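Local coordinates for DUF574 domain-containing protein (Thermobifida fusca, PDB 2QE6) that is probably an S-adenosylmethionine-dependent methyltransferase, binding S-adenosylmethionine in a Rossmann-like domain, though its methyl acceptor is not known, at residues Ala187-Val198 and Gln263-Ala274. The protein carries 1 engineered substitution. Residues are numbered along the deposited sequence; the frame is centred on the assembly and turned at random.
Sequences APGSYLFMTSLV and QLGMAGIGRKKA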
ATOM      1  N   ALA A 187       2.553  14.146  13.654  1.00 33.24           N
ATOM      2  CA  ALA A 187       3.282  14.524  14.836  1.00 33.21           C
ATOM      3  C   ALA A 187       4.639  13.847  14.895  1.00 34.29           C
ATOM      4  O   ALA A 187       4.818  12.751  14.333  1.00 34.90           O
ATOM      5  CB  ALA A 187       2.472  14.139  16.083  1.00 31.58           C
ATOM      6  N   PRO A 188       5.611  14.478  15.591  1.00 34.70           N
ATOM      7  CA  PRO A 188       6.860  13.797  15.826  1.00 35.51           C
ATOM      8  C   PRO A 188       6.619  12.442  16.460  1.00 33.73           C
ATOM      9  O   PRO A 188       5.719  12.296  17.283  1.00 33.37           O
ATOM     10  CB  PRO A 188       7.570  14.722  16.797  1.00 38.06           C
ATOM     11  CG  PRO A 188       7.069  16.079  16.423  1.00 35.63           C
ATOM     12  CD  PRO A 188       5.625  15.827  16.187  1.00 35.52           C
ATOM     13  N   GLY A 189       7.364  11.437  16.018  1.00 33.72           N
ATOM     14  CA  GLY A 189       7.206  10.090  16.569  1.00 32.52           C
ATOM     15  C   GLY A 189       6.317   9.244  15.698  1.00 32.49           C
ATOM     16  O   GLY A 189       6.108   8.078  15.982  1.00 30.36           O
ATOM     17  N   SER A 190       5.839   9.843  14.607  1.00 31.82           N
ATOM     18  CA  SER A 190       5.004   9.177  13.645  1.00 31.22           C
ATOM     19  C   SER A 190       5.874   8.453  12.628  1.00 33.36           C
ATOM     20  O   SER A 190       7.090   8.665  12.580  1.00 32.54           O
ATOM     21  CB  SER A 190       4.144  10.215  12.956  1.00 30.86           C
ATOM     22  OG  SER A 190       3.135  10.686  13.833  1.00 30.10           O
ATOM     23  N   TYR A 191       5.242   7.621  11.810  1.00 34.68           N
ATOM     24  CA  TYR A 191       5.945   6.901  10.757  1.00 35.08           C
ATOM     25  C   TYR A 191       5.252   7.043   9.416  1.00 36.77           C
ATOM     26  O   TYR A 191       4.041   7.253   9.360  1.00 35.17           O
ATOM     27  CB  TYR A 191       6.053   5.420  11.118  1.00 34.92           C
ATOM     28  CG  TYR A 191       6.880   5.140  12.359  1.00 31.78           C
ATOM     29  CD1 TYR A 191       6.340   5.262  13.609  1.00 27.10           C
ATOM     30  CD2 TYR A 191       8.220   4.756  12.257  1.00 28.26           C
ATOM     31  CE1 TYR A 191       7.097   4.979  14.762  1.00 31.21           C
ATOM     32  CE2 TYR A 191       8.986   4.473  13.378  1.00 36.26           C
ATOM     33  CZ  TYR A 191       8.408   4.582  14.633  1.00 34.53           C
ATOM     34  OH  TYR A 191       9.158   4.335  15.739  1.00 33.86           O
ATOM     35  N   LEU A 192       6.055   6.953   8.349  1.00 36.34           N
ATOM     36  CA  LEU A 192       5.602   6.767   6.976  1.00 35.58           C
ATOM     37  C   LEU A 192       6.127   5.419   6.473  1.00 36.37           C
ATOM     38  O   LEU A 192       7.335   5.171   6.526  1.00 33.16           O
ATOM     39  CB  LEU A 192       6.142   7.883   6.082  1.00 33.88           C
ATOM     40  CG  LEU A 192       5.727   7.903   4.605  1.00 37.83           C
ATOM     41  CD1 LEU A 192       4.240   8.051   4.452  1.00 39.73           C
ATOM     42  CD2 LEU A 192       6.507   9.040   3.889  1.00 32.30           C
ATOM     43  N   PHE A 193       5.213   4.546   6.053  1.00 34.50           N
ATOM     44  CA  PHE A 193       5.525   3.184   5.538  1.00 34.90           C
ATOM     45  C   PHE A 193       5.075   3.171   4.062  1.00 37.95           C
ATOM     46  O   PHE A 193       3.895   3.363   3.771  1.00 37.11           O
ATOM     47  CB  PHE A 193       4.759   2.168   6.410  1.00 34.17           C
ATOM     48  CG  PHE A 193       4.881   0.711   6.010  1.00 31.21           C
ATOM     49  CD1 PHE A 193       5.876   0.241   5.165  1.00 36.71           C
ATOM     50  CD2 PHE A 193       4.011  -0.226   6.591  1.00 35.30           C
ATOM     51  CE1 PHE A 193       5.996  -1.118   4.873  1.00 34.96           C
ATOM     52  CE2 PHE A 193       4.112  -1.584   6.281  1.00 34.30           C
ATOM     53  CZ  PHE A 193       5.130  -2.032   5.428  1.00 32.56           C
HETATM   54  N   MSE A 194       6.017   3.026   3.120  1.00 35.77           N
HETATM   55  CA  MSE A 194       5.665   2.933   1.723  1.00 35.71           C
HETATM   56  C   MSE A 194       6.352   1.760   1.038  1.00 34.23           C
HETATM   57  O   MSE A 194       7.439   1.342   1.452  1.00 36.16           O
HETATM   58  CB  MSE A 194       6.098   4.211   0.981  1.00 35.05           C
HETATM   59  CG  MSE A 194       5.656   5.478   1.680  1.00 42.33           C
HETATM   60 SE   MSE A 194       5.801   7.020   0.508  0.75 36.43          SE
HETATM   61  CE  MSE A 194       7.721   7.395   0.634  1.00 39.33           C
ATOM     62  N   THR A 195       5.747   1.249  -0.032  1.00 32.37           N
ATOM     63  CA  THR A 195       6.451   0.316  -0.901  1.00 33.77           C
ATOM     64  C   THR A 195       6.226   0.821  -2.324  1.00 32.30           C
ATOM     65  O   THR A 195       5.298   1.571  -2.577  1.00 34.67           O
ATOM     66  CB  THR A 195       6.039  -1.132  -0.726  1.00 34.95           C
ATOM     67  OG1 THR A 195       4.766  -1.353  -1.360  1.00 39.38           O
ATOM     68  CG2 THR A 195       6.021  -1.514   0.749  1.00 33.75           C
ATOM     69  N   SER A 196       7.053   0.385  -3.246  1.00 34.35           N
ATOM     70  CA  SER A 196       7.038   0.959  -4.579  1.00 33.23           C
ATOM     71  C   SER A 196       7.708   0.005  -5.545  1.00 36.85           C
ATOM     72  O   SER A 196       8.717  -0.594  -5.219  1.00 36.73           O
ATOM     73  CB  SER A 196       7.817   2.253  -4.606  1.00 35.21           C
ATOM     74  OG  SER A 196       7.859   2.816  -5.951  1.00 34.22           O
ATOM     75  N   LEU A 197       7.157  -0.075  -6.748  1.00 35.62           N
ATOM     76  CA  LEU A 197       7.876  -0.542  -7.893  1.00 34.30           C
ATOM     77  C   LEU A 197       9.194   0.222  -8.021  1.00 33.90           C
ATOM     78  O   LEU A 197       9.219   1.465  -7.955  1.00 35.39           O
ATOM     79  CB  LEU A 197       6.978  -0.354  -9.127  1.00 34.77           C
ATOM     80  CG  LEU A 197       7.418  -0.813 -10.517  1.00 45.42           C
ATOM     81  CD1 LEU A 197       7.810  -2.318 -10.572  1.00 46.91           C
ATOM     82  CD2 LEU A 197       6.271  -0.489 -11.448  1.00 43.03           C
ATOM     83  N   VAL A 198      10.291  -0.512  -8.245  1.00 32.52           N
ATOM     84  CA  VAL A 198      11.652   0.070  -8.182  1.00 30.70           C
ATOM     85  C   VAL A 198      12.308  -0.078  -9.548  1.00 33.25           C
ATOM     86  O   VAL A 198      11.999  -0.994 -10.292  1.00 31.72           O
ATOM     87  CB  VAL A 198      12.533  -0.569  -7.036  1.00 31.11           C
ATOM     88  CG1 VAL A 198      12.948  -1.999  -7.372  1.00 28.12           C
ATOM     89  CG2 VAL A 198      13.767   0.322  -6.730  1.00 30.36           C
ATOM     90  N   GLN A 263      12.734  -8.750  -6.975  1.00 35.02           N
ATOM     91  CA  GLN A 263      13.449  -7.501  -7.323  1.00 36.01           C
ATOM     92  C   GLN A 263      12.611  -6.437  -8.040  1.00 36.52           C
ATOM     93  O   GLN A 263      13.156  -5.486  -8.638  1.00 35.28           O
ATOM     94  CB  GLN A 263      14.663  -7.832  -8.167  1.00 35.66           C
ATOM     95  CG  GLN A 263      15.704  -8.617  -7.378  1.00 41.16           C
ATOM     96  CD  GLN A 263      16.728  -9.158  -8.278  1.00 39.73           C
ATOM     97  OE1 GLN A 263      17.787  -8.601  -8.385  1.00 45.73           O
ATOM     98  NE2 GLN A 263      16.401 -10.220  -8.987  1.00 44.39           N
ATOM     99  N   LEU A 264      11.290  -6.580  -7.945  1.00 31.34           N
ATOM    100  CA  LEU A 264      10.356  -5.659  -8.570  1.00 31.62           C
ATOM    101  C   LEU A 264       9.989  -4.469  -7.665  1.00 34.86           C
ATOM    102  O   LEU A 264       9.692  -3.407  -8.165  1.00 36.11           O
ATOM    103  CB  LEU A 264       9.068  -6.405  -9.040  1.00 32.64           C
ATOM    104  CG  LEU A 264       9.198  -7.208 -10.347  1.00 35.34           C
ATOM    105  CD1 LEU A 264       7.893  -8.016 -10.594  1.00 33.05           C
ATOM    106  CD2 LEU A 264       9.579  -6.356 -11.522  1.00 36.12           C
ATOM    107  N   GLY A 265       9.998  -4.653  -6.344  1.00 32.27           N
ATOM    108  CA  GLY A 265       9.652  -3.586  -5.427  1.00 33.27           C
ATOM    109  C   GLY A 265      10.550  -3.421  -4.224  1.00 34.28           C
ATOM    110  O   GLY A 265      11.263  -4.369  -3.826  1.00 35.68           O
HETATM  111  N   MSE A 266      10.509  -2.207  -3.649  1.00 34.39           N
HETATM  112  CA  MSE A 266      11.226  -1.902  -2.396  1.00 33.24           C
HETATM  113  C   MSE A 266      10.280  -1.406  -1.340  1.00 33.71           C
HETATM  114  O   MSE A 266       9.229  -0.926  -1.652  1.00 36.73           O
HETATM  115  CB  MSE A 266      12.334  -0.876  -2.606  1.00 33.40           C
HETATM  116  CG  MSE A 266      13.488  -1.433  -3.397  1.00 37.60           C
HETATM  117 SE   MSE A 266      15.138  -0.560  -3.156  0.75 31.38          SE
HETATM  118  CE  MSE A 266      16.276  -1.711  -4.163  1.00 31.85           C
ATOM    119  N   ALA A 267      10.690  -1.541  -0.084  1.00 35.99           N
ATOM    120  CA  ALA A 267       9.933  -1.108   1.075  1.00 33.34           C
ATOM    121  C   ALA A 267      10.840  -0.202   1.932  1.00 34.48           C
ATOM    122  O   ALA A 267      12.060  -0.393   1.968  1.00 32.80           O
ATOM    123  CB  ALA A 267       9.503  -2.322   1.920  1.00 32.93           C
ATOM    124  N   GLY A 268      10.226   0.749   2.641  1.00 32.80           N
ATOM    125  CA  GLY A 268      10.920   1.580   3.616  1.00 34.76           C
ATOM    126  C   GLY A 268       9.929   2.080   4.655  1.00 34.39           C
ATOM    127  O   GLY A 268       8.766   2.269   4.356  1.00 36.41           O
ATOM    128  N   ILE A 269      10.401   2.259   5.878  1.00 33.74           N
ATOM    129  CA  ILE A 269       9.640   2.912   6.933  1.00 33.42           C
ATOM    130  C   ILE A 269      10.551   3.979   7.540  1.00 33.05           C
ATOM    131  O   ILE A 269      11.713   3.708   7.851  1.00 36.98           O
ATOM    132  CB  ILE A 269       9.200   1.954   8.038  1.00 32.03           C
ATOM    133  CG1 ILE A 269       8.198   0.941   7.505  1.00 34.47           C
ATOM    134  CG2 ILE A 269       8.529   2.741   9.208  1.00 33.86           C
ATOM    135  CD1 ILE A 269       7.610   0.073   8.588  1.00 30.10           C
ATOM    136  N   GLY A 270      10.037   5.192   7.648  1.00 34.85           N
ATOM    137  CA  GLY A 270      10.767   6.310   8.224  1.00 36.01           C
ATOM    138  C   GLY A 270      10.007   6.927   9.377  1.00 33.41           C
ATOM    139  O   GLY A 270       8.770   6.954   9.374  1.00 34.36           O
ATOM    140  N   ARG A 271      10.751   7.451  10.347  1.00 34.27           N
ATOM    141  CA  ARG A 271      10.174   8.043  11.545  1.00 35.09           C
ATOM    142  C   ARG A 271      10.346   9.570  11.515  1.00 32.71           C
ATOM    143  O   ARG A 271      11.406  10.070  11.195  1.00 33.88           O
ATOM    144  CB  ARG A 271      10.849   7.446  12.777  1.00 32.95           C
ATOM    145  CG  ARG A 271      10.285   7.890  14.102  1.00 36.71           C
ATOM    146  CD  ARG A 271      11.029   7.262  15.246  1.00 34.24           C
ATOM    147  NE  ARG A 271      12.430   7.665  15.285  1.00 34.70           N
ATOM    148  CZ  ARG A 271      12.880   8.767  15.875  1.00 39.28           C
ATOM    149  NH1 ARG A 271      12.052   9.574  16.493  1.00 36.86           N
ATOM    150  NH2 ARG A 271      14.165   9.058  15.843  1.00 45.03           N
ATOM    151  N   LYS A 272       9.286  10.298  11.854  1.00 33.15           N
ATOM    152  CA  LYS A 272       9.338  11.754  11.973  1.00 31.24           C
ATOM    153  C   LYS A 272       9.993  12.117  13.277  1.00 31.71           C
ATOM    154  O   LYS A 272       9.599  11.643  14.317  1.00 34.75           O
ATOM    155  CB  LYS A 272       7.923  12.371  11.915  1.00 27.43           C
ATOM    156  CG  LYS A 272       7.940  13.844  11.821  1.00 29.60           C
ATOM    157  CD  LYS A 272       6.596  14.428  11.404  1.00 31.83           C
ATOM    158  CE  LYS A 272       6.700  15.896  11.002  1.00 36.23           C
ATOM    159  NZ  LYS A 272       5.360  16.414  10.542  1.00 31.89           N
ATOM    160  N   LYS A 273      11.011  12.954  13.226  1.00 37.13           N
ATOM    161  CA  LYS A 273      11.729  13.323  14.438  1.00 37.63           C
ATOM    162  C   LYS A 273      11.066  14.487  15.119  1.00 37.95           C
ATOM    163  O   LYS A 273      10.422  15.300  14.457  1.00 37.59           O
ATOM    164  CB  LYS A 273      13.169  13.678  14.099  1.00 36.89           C
ATOM    165  CG  LYS A 273      13.930  12.494  13.551  1.00 35.78           C
ATOM    166  CD  LYS A 273      15.430  12.710  13.562  1.00 45.92           C
ATOM    167  CE  LYS A 273      15.935  13.394  12.297  1.00 52.29           C
ATOM    168  NZ  LYS A 273      17.295  13.973  12.601  1.00 61.15           N
ATOM    169  N   ALA A 274      11.203  14.545  16.453  1.00 37.93           N
ATOM    170  CA  ALA A 274      10.957  15.775  17.203  1.00 38.66           C
ATOM    171  C   ALA A 274      12.028  16.763  16.732  1.00 40.09           C
ATOM    172  O   ALA A 274      13.103  16.314  16.309  1.00 39.99           O
ATOM    173  CB  ALA A 274      11.053  15.548  18.711  1.00 33.95           C
ATOM    174  OXT ALA A 274      11.829  17.991  16.741  1.00 41.32           O
TER
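Ser190 O accepts a hydrogen bond from Lys272 N at 2.8 Å, and Gly189 N gives an equally short bond to Lys272 O. Gly189 suits its place in the type II turn of Ala187-Ser190, where a positive phi of 97° would press any CB against the preceding carbonyl. Beyond the turn, strands 191-197 and 265-271 run antiparallel, with paired backbone bonds such as Leu192 N to Gly270 O and back. Along one face, Ile269 lies between two rings: its CD1 sits over the Phe193 ring, 3.9 Å from the centroid, while CG2 meets Tyr191 CD2 at 3.7 Å. Arg271, its CG swung opposite the backbone N (chi1 -176°), lays that carbon over a face of the Tyr191 ring, and its NH2 continues to a salt bridge with Glu235. A serine in place of Tyr191 would probably leave the aliphatic part of Arg271 and Ile269 CG2 without their aromatic partner. On the same face, Thr195 CG2 packs on the small Ala267, and Thr195 OG1 hydrogen-bonds Asn61 OD1, of an S-adenosylmethionine-binding residue, and Gly165 N. Helix 54-75 packs on this face through Leu72 and Val64, while strands 160-163 and 235-243 flank the pair, the reversed 265-271 filling the 3-2-1-4-5-7-6 order of class I methyltransferases.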